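Local coordinates for AlkD2 (Streptococcus mutans, PDB 6M9M), which is of unknown function but binds inosine-5'-monophosphate and belongs to the HEAT-like repeat family of DNA glycosylases, at residues D50-Q53 with V54-A58; K93-D96 with E97-K100. One frame throughout, in Å; residues are numbered along the deposited sequence.

Interaction 1. Residues D50-Q53 with V54-A58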
ATOM      1  N   ASP A  50       9.616  18.376  -7.262  1.00 14.82           N
ATOM      2  CA  ASP A  50      10.015  17.616  -8.441  1.00 15.87           C
ATOM      3  C   ASP A  50      11.140  16.623  -8.139  1.00 15.08           C
ATOM      4  O   ASP A  50      11.622  15.957  -9.059  1.00 16.56           O
ATOM      5  CB  ASP A  50      10.366  18.536  -9.615  1.00 19.42           C
ATOM      6  CG  ASP A  50      11.534  19.447  -9.340  1.00 24.63           C
ATOM      7  OD1 ASP A  50      12.192  19.295  -8.290  1.00 28.70           O
ATOM      8  OD2 ASP A  50      11.788  20.329 -10.195  1.00 28.09           O
ATOM      9  N   VAL A  51      11.519  16.481  -6.875  1.00 13.98           N
ATOM     10  CA  VAL A  51      12.482  15.475  -6.436  1.00 14.17           C
ATOM     11  C   VAL A  51      11.682  14.312  -5.867  1.00 12.64           C
ATOM     12  O   VAL A  51      11.060  14.439  -4.806  1.00 12.53           O
ATOM     13  CB  VAL A  51      13.466  16.056  -5.410  1.00 14.71           C
ATOM     14  CG1 VAL A  51      14.410  14.985  -4.912  1.00 15.49           C
ATOM     15  CG2 VAL A  51      14.240  17.233  -6.032  1.00 15.36           C
ATOM     16  N   TYR A  52      11.674  13.169  -6.560  1.00 12.54           N
ATOM     17  CA  TYR A  52      10.752  12.099  -6.160  1.00 12.17           C
ATOM     18  C   TYR A  52      11.068  11.576  -4.758  1.00 11.22           C
ATOM     19  O   TYR A  52      10.166  11.141  -4.038  1.00 11.27           O
ATOM     20  CB  TYR A  52      10.700  10.977  -7.197  1.00 13.26           C
ATOM     21  CG  TYR A  52      11.853   9.986  -7.165  1.00 12.75           C
ATOM     22  CD1 TYR A  52      11.891   8.965  -6.233  1.00 13.61           C
ATOM     23  CD2 TYR A  52      12.902  10.069  -8.080  1.00 13.28           C
ATOM     24  CE1 TYR A  52      12.941   8.066  -6.193  1.00 14.46           C
ATOM     25  CE2 TYR A  52      13.940   9.169  -8.056  1.00 14.10           C
ATOM     26  CZ  TYR A  52      13.963   8.165  -7.118  1.00 14.73           C
ATOM     27  OH  TYR A  52      15.007   7.270  -7.095  1.00 17.21           O
ATOM     28  N   GLN A  53      12.334  11.633  -4.337  1.00 11.54           N
ATOM     29  CA  GLN A  53      12.685  11.190  -2.997  1.00 12.47           C
ATOM     30  C   GLN A  53      12.053  12.069  -1.922  1.00 12.09           C
ATOM     31  O   GLN A  53      11.720  11.577  -0.840  1.00 12.40           O
ATOM     32  CB  GLN A  53      14.207  11.150  -2.837  1.00 13.96           C
ATOM     33  CG  GLN A  53      14.940  10.189  -3.778  1.00 14.20           C
ATOM     34  CD  GLN A  53      15.422  10.845  -5.059  1.00 13.99           C
ATOM     35  OE1 GLN A  53      14.842  11.826  -5.520  1.00 14.59           O
ATOM     36  NE2 GLN A  53      16.480  10.289  -5.653  1.00 15.80           N
ATOM     37  N   VAL A  54      11.876  13.366  -2.196  1.00 11.89           N
ATOM     38  CA  VAL A  54      11.169  14.243  -1.265  1.00 12.11           C
ATOM     39  C   VAL A  54       9.674  13.933  -1.266  1.00 11.45           C
ATOM     40  O   VAL A  54       9.022  13.979  -0.219  1.00 11.03           O
ATOM     41  CB  VAL A  54      11.487  15.716  -1.578  1.00 13.14           C
ATOM     42  CG1 VAL A  54      10.668  16.657  -0.711  1.00 13.88           C
ATOM     43  CG2 VAL A  54      12.966  15.984  -1.360  1.00 13.79           C
ATOM     44  N   ARG A  55       9.119  13.555  -2.424  1.00 10.78           N
ATOM     45  CA  ARG A  55       7.740  13.083  -2.429  1.00  9.78           C
ATOM     46  C   ARG A  55       7.588  11.792  -1.630  1.00  9.92           C
ATOM     47  O   ARG A  55       6.569  11.598  -0.965  1.00  9.58           O
ATOM     48  CB  ARG A  55       7.221  12.916  -3.855  1.00 10.00           C
ATOM     49  CG  ARG A  55       7.263  14.194  -4.672  1.00 10.10           C
ATOM     50  CD  ARG A  55       6.263  14.189  -5.794  1.00  9.83           C
ATOM     51  NE  ARG A  55       6.407  13.077  -6.734  1.00 10.79           N
ATOM     52  CZ  ARG A  55       7.282  13.054  -7.733  1.00 10.69           C
ATOM     53  NH1 ARG A  55       8.130  14.062  -7.911  1.00 12.49           N
ATOM     54  NH2 ARG A  55       7.317  12.019  -8.557  1.00 12.32           N
ATOM     55  N   MET A  56       8.588  10.904  -1.671  1.00  9.88           N
ATOM     56  CA  MET A  56       8.563   9.716  -0.817  1.00  9.74           C
ATOM     57  C   MET A  56       8.463  10.102   0.653  1.00  9.93           C
ATOM     58  O   MET A  56       7.621   9.579   1.388  1.00 10.14           O
ATOM     59  CB  MET A  56       9.806   8.864  -1.061  1.00 10.10           C
ATOM     60  CG  MET A  56       9.856   8.142  -2.402  1.00 10.86           C
ATOM     61  SD  MET A  56      11.453   7.388  -2.778  1.00 12.15           S
ATOM     62  CE  MET A  56      11.692   6.358  -1.344  1.00 13.33           C
ATOM     63  N   TYR A  57       9.331  11.014   1.094  1.00 10.19           N
ATOM     64  CA  TYR A  57       9.269  11.566   2.449  1.00 10.28           C
ATOM     65  C   TYR A  57       7.867  12.080   2.769  1.00 10.08           C
ATOM     66  O   TYR A  57       7.307  11.792   3.833  1.00 10.16           O
ATOM     67  CB  TYR A  57      10.332  12.668   2.556  1.00 11.47           C
ATOM     68  CG  TYR A  57      10.169  13.623   3.706  1.00 11.46           C
ATOM     69  CD1 TYR A  57       9.407  14.762   3.563  1.00 12.51           C
ATOM     70  CD2 TYR A  57      10.770  13.385   4.938  1.00 12.84           C
ATOM     71  CE1 TYR A  57       9.250  15.657   4.596  1.00 13.42           C
ATOM     72  CE2 TYR A  57      10.621  14.284   5.987  1.00 13.47           C
ATOM     73  CZ  TYR A  57       9.843  15.413   5.809  1.00 13.40           C
ATOM     74  OH  TYR A  57       9.659  16.334   6.811  1.00 14.66           O
ATOM     75  N   ALA A  58       7.283  12.845   1.844  1.00  9.63           N
ATOM     76  CA  ALA A  58       5.962  13.422   2.066  1.00 10.06           C
ATOM     77  C   ALA A  58       4.899  12.349   2.236  1.00  9.36           C
ATOM     78  O   ALA A  58       3.974  12.509   3.045  1.00  9.72           O
ATOM     79  CB  ALA A  58       5.591  14.330   0.896  1.00 10.54           C
TER
HETATM   80  O   HOH W   1       9.600  14.294 -10.426  1.00 23.51           O
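Y52 and M56, one turn apart at the start of helix 52-65, lie side by side and point the same way. The M56 sulfur comes to the edge of the phenol ring: SD lies 4.9 Å from the Y52 ring centroid, 78° off the ring normal, and 3.8 Å from Y52 CE1, a Met-aromatic contact that a long, flexible thioether makes readily. The ring is reached because Y52 CG stands between the backbone N and the carbonyl carbon (chi1 79°). This turns the ring back over Q53, whose amide carbon CD lies 3.6 Å above the ring centre. The backbone of the first turn is closed by V51, at the N-cap position, which offers its carbonyl O to R55 N at 3.2 Å, with a weaker, more bent bond from V54 N. M56 N then bonds to Y52 O and Y57 N to Q53 O. On another flank of the same turn the branched V51 and V54 meet, CG1 of V51 4.0 Å from CG2 of V54.

The D50 end is looser. Here the R55 guanidinium bends back along the chain, the kink at chi3 (-58°) laying one of its faces over Y52 CA. A water in the guanidinium plane accepts from R55 NH1 at 2.9 Å and donates to D50 O. D50 is exposed and its CB points away from V54-A58, while R55 uses its NE in a salt bridge with D82.

M56 and Y52 press on R86 of helix 85-102. Q53 and M56 touch E23 of helix 21-32, the Y57 hydroxyl hydrogen-bonds to D30 of that helix, and V54 and A58 pack on A46 of helix 36-47.

Interaction 2. Residues K93-D96 with E97-K100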
ATOM      1  N   LYS A  93       3.048   1.494   1.672  1.00  8.68           N
ATOM      2  CA  LYS A  93       3.483   1.505   3.067  1.00  8.71           C
ATOM      3  C   LYS A  93       2.669   2.487   3.893  1.00  9.11           C
ATOM      4  O   LYS A  93       2.335   2.209   5.055  1.00 10.02           O
ATOM      5  CB  LYS A  93       4.963   1.872   3.146  1.00  9.75           C
ATOM      6  CG  LYS A  93       5.869   0.839   2.506  1.00 11.18           C
ATOM      7  CD  LYS A  93       7.326   1.242   2.459  1.00 13.90           C
ATOM      8  CE  LYS A  93       8.124   0.320   1.549  1.00 18.43           C
ATOM      9  NZ  LYS A  93       8.169  -1.065   2.085  1.00 21.59           N
ATOM     10  N   ALA A  94       2.359   3.655   3.324  1.00  9.23           N
ATOM     11  CA  ALA A  94       1.562   4.638   4.050  1.00  9.15           C
ATOM     12  C   ALA A  94       0.139   4.146   4.270  1.00  9.09           C
ATOM     13  O   ALA A  94      -0.467   4.440   5.306  1.00  9.53           O
ATOM     14  CB  ALA A  94       1.561   5.960   3.295  1.00  9.87           C
ATOM     15  N   PHE A  95      -0.416   3.394   3.320  1.00  8.45           N
ATOM     16  CA  PHE A  95      -1.729   2.812   3.536  1.00  8.31           C
ATOM     17  C   PHE A  95      -1.681   1.773   4.654  1.00  8.29           C
ATOM     18  O   PHE A  95      -2.567   1.734   5.515  1.00  8.24           O
ATOM     19  CB  PHE A  95      -2.275   2.200   2.237  1.00  9.09           C
ATOM     20  CG  PHE A  95      -3.661   1.667   2.414  1.00  9.50           C
ATOM     21  CD1 PHE A  95      -4.709   2.544   2.583  1.00 10.74           C
ATOM     22  CD2 PHE A  95      -3.902   0.312   2.526  1.00 10.16           C
ATOM     23  CE1 PHE A  95      -5.986   2.098   2.837  1.00 11.70           C
ATOM     24  CE2 PHE A  95      -5.195  -0.140   2.777  1.00 11.05           C
ATOM     25  CZ  PHE A  95      -6.229   0.751   2.936  1.00 11.43           C
ATOM     26  N   ASP A  96      -0.646   0.931   4.671  1.00  8.64           N
ATOM     27  CA  ASP A  96      -0.500  -0.014   5.777  1.00  8.20           C
ATOM     28  C   ASP A  96      -0.386   0.724   7.103  1.00  9.03           C
ATOM     29  O   ASP A  96      -0.912   0.266   8.123  1.00  9.77           O
ATOM     30  CB  ASP A  96       0.720  -0.906   5.529  1.00  9.32           C
ATOM     31  CG  ASP A  96       0.807  -2.072   6.473  1.00 10.82           C
ATOM     32  OD1 ASP A  96      -0.228  -2.703   6.747  1.00 11.07           O
ATOM     33  OD2 ASP A  96       1.938  -2.387   6.899  1.00 12.60           O
ATOM     34  N   GLU A  97       0.318   1.861   7.109  1.00  9.21           N
ATOM     35  CA  GLU A  97       0.454   2.670   8.322  1.00  9.96           C
ATOM     36  C   GLU A  97      -0.907   3.148   8.819  1.00  9.42           C
ATOM     37  O   GLU A  97      -1.191   3.108  10.022  1.00 10.68           O
ATOM     38  CB  GLU A  97       1.389   3.849   8.055  1.00 11.40           C
ATOM     39  CG  GLU A  97       1.619   4.772   9.230  1.00 13.97           C
ATOM     40  CD  GLU A  97       2.393   4.143  10.351  1.00 18.81           C
ATOM     41  OE1 GLU A  97       3.205   3.243  10.060  1.00 21.21           O
ATOM     42  OE2 GLU A  97       2.205   4.571  11.517  1.00 21.69           O
ATOM     43  N   PHE A  98      -1.750   3.641   7.913  1.00 10.01           N
ATOM     44  CA  PHE A  98      -3.105   4.022   8.299  1.00  9.64           C
ATOM     45  C   PHE A  98      -3.818   2.853   8.982  1.00  9.44           C
ATOM     46  O   PHE A  98      -4.422   3.003  10.057  1.00 10.03           O
ATOM     47  CB  PHE A  98      -3.932   4.456   7.077  1.00 10.42           C
ATOM     48  CG  PHE A  98      -5.393   4.549   7.399  1.00 10.08           C
ATOM     49  CD1 PHE A  98      -5.870   5.584   8.170  1.00 11.27           C
ATOM     50  CD2 PHE A  98      -6.282   3.555   7.015  1.00 11.10           C
ATOM     51  CE1 PHE A  98      -7.193   5.655   8.535  1.00 11.67           C
ATOM     52  CE2 PHE A  98      -7.606   3.619   7.395  1.00 11.69           C
ATOM     53  CZ  PHE A  98      -8.062   4.679   8.146  1.00 12.28           C
ATOM     54  N   CYS A  99      -3.764   1.669   8.352  1.00  9.44           N
ATOM     55  CA  CYS A  99      -4.496   0.515   8.873  1.00  9.54           C
ATOM     56  C   CYS A  99      -3.951   0.085  10.228  1.00 10.80           C
ATOM     57  O   CYS A  99      -4.721  -0.279  11.123  1.00 11.43           O
ATOM     58  CB  CYS A  99      -4.438  -0.642   7.878  1.00 10.28           C
ATOM     59  SG  CYS A  99      -5.285  -0.362   6.317  1.00 10.09           S
ATOM     60  N   LYS A 100      -2.625   0.103  10.386  1.00 11.11           N
ATOM     61  CA  LYS A 100      -2.011  -0.254  11.659  1.00 13.52           C
ATOM     62  C   LYS A 100      -2.439   0.690  12.766  1.00 14.09           C
ATOM     63  O   LYS A 100      -2.692   0.255  13.896  1.00 15.76           O
ATOM     64  CB  LYS A 100      -0.484  -0.215  11.480  1.00 18.14           C
ATOM     65  CG  LYS A 100       0.348  -0.503  12.712  1.00 24.70           C
ATOM     66  CD  LYS A 100       1.845  -0.388  12.374  1.00 30.04           C
ATOM     67  CE  LYS A 100       2.715  -0.703  13.577  1.00 37.57           C
ATOM     68  NZ  LYS A 100       4.171  -0.678  13.246  1.00 40.83           N
TER
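Four successive i to i+4 backbone bonds carry the helix from K93-D96 into E97-K100. E97 N bonds to K93 O, F98 N to A94 O, C99 N to F95 O and K100 N to D96 O, the last at 2.8 Å, with no sharp bend in any of them. This is regular alpha-helix, with F95 and F98 three residues apart and their CA atoms 5.1 Å from each other.

The most intimate side-chain meeting is between F95 and C99, one turn on. The thiol sulfur sits over one face of the phenyl ring, C99 SG 4.0 Å from the F95 ring centroid and 30° off its normal, displaced toward the outer rim where SG is 3.5 Å from CE2. C99 SG is anti to its carbonyl carbon (chi1 -66°), which directs the small, polarisable sulfur back along the helix to the ring. F98 lies further off, its CD2 4.4 Å from F95 CE1, and F95 O comes near the plane of the F98 ring at its edge. Both phenylalanines suit a buried face, whereas D96, E97 and K100 occupy more exposed positions. K100 runs fully extended from the helix, and the D96 carboxylate, although an opposite charge, keeps its OD2 6.9 Å from K100 NZ. That carboxylate is occupied instead by Y104, through a hydrogen bond, and R136, through a salt bridge.

F95 packs on I110 and I111 of helix 108-115, F98 on I110 and C99 on I111, and F95 also meets the W114 ring. A94 touches V59 of helix 52-65 and M75 of helix 69-79, E97 touches Y64 of helix 52-65, and F98 touches L72 of helix 69-79.

Interaction 1 opens helix 52-65 and interaction 2 lies in the later half of helix 85-102. Their centres are 18 Å apart and their nearest atoms about 7 Å, without touching, yet the two helices pack together, as in the stacked helices of a HEAT-like repeat protein: M56 reaches V87 and V90, while K93 packs on F60. R86, which binds inosine-5'-monophosphate, touches both Y52 and M56, its side chain about 3 Å from that of Y52. The M56 side chain is about 8 Å from the nucleotide and that of K93 about 9 Å. Interaction 1 thus backs onto a pocket residue, whereas interaction 2 approaches the nucleotide only at its K93 end.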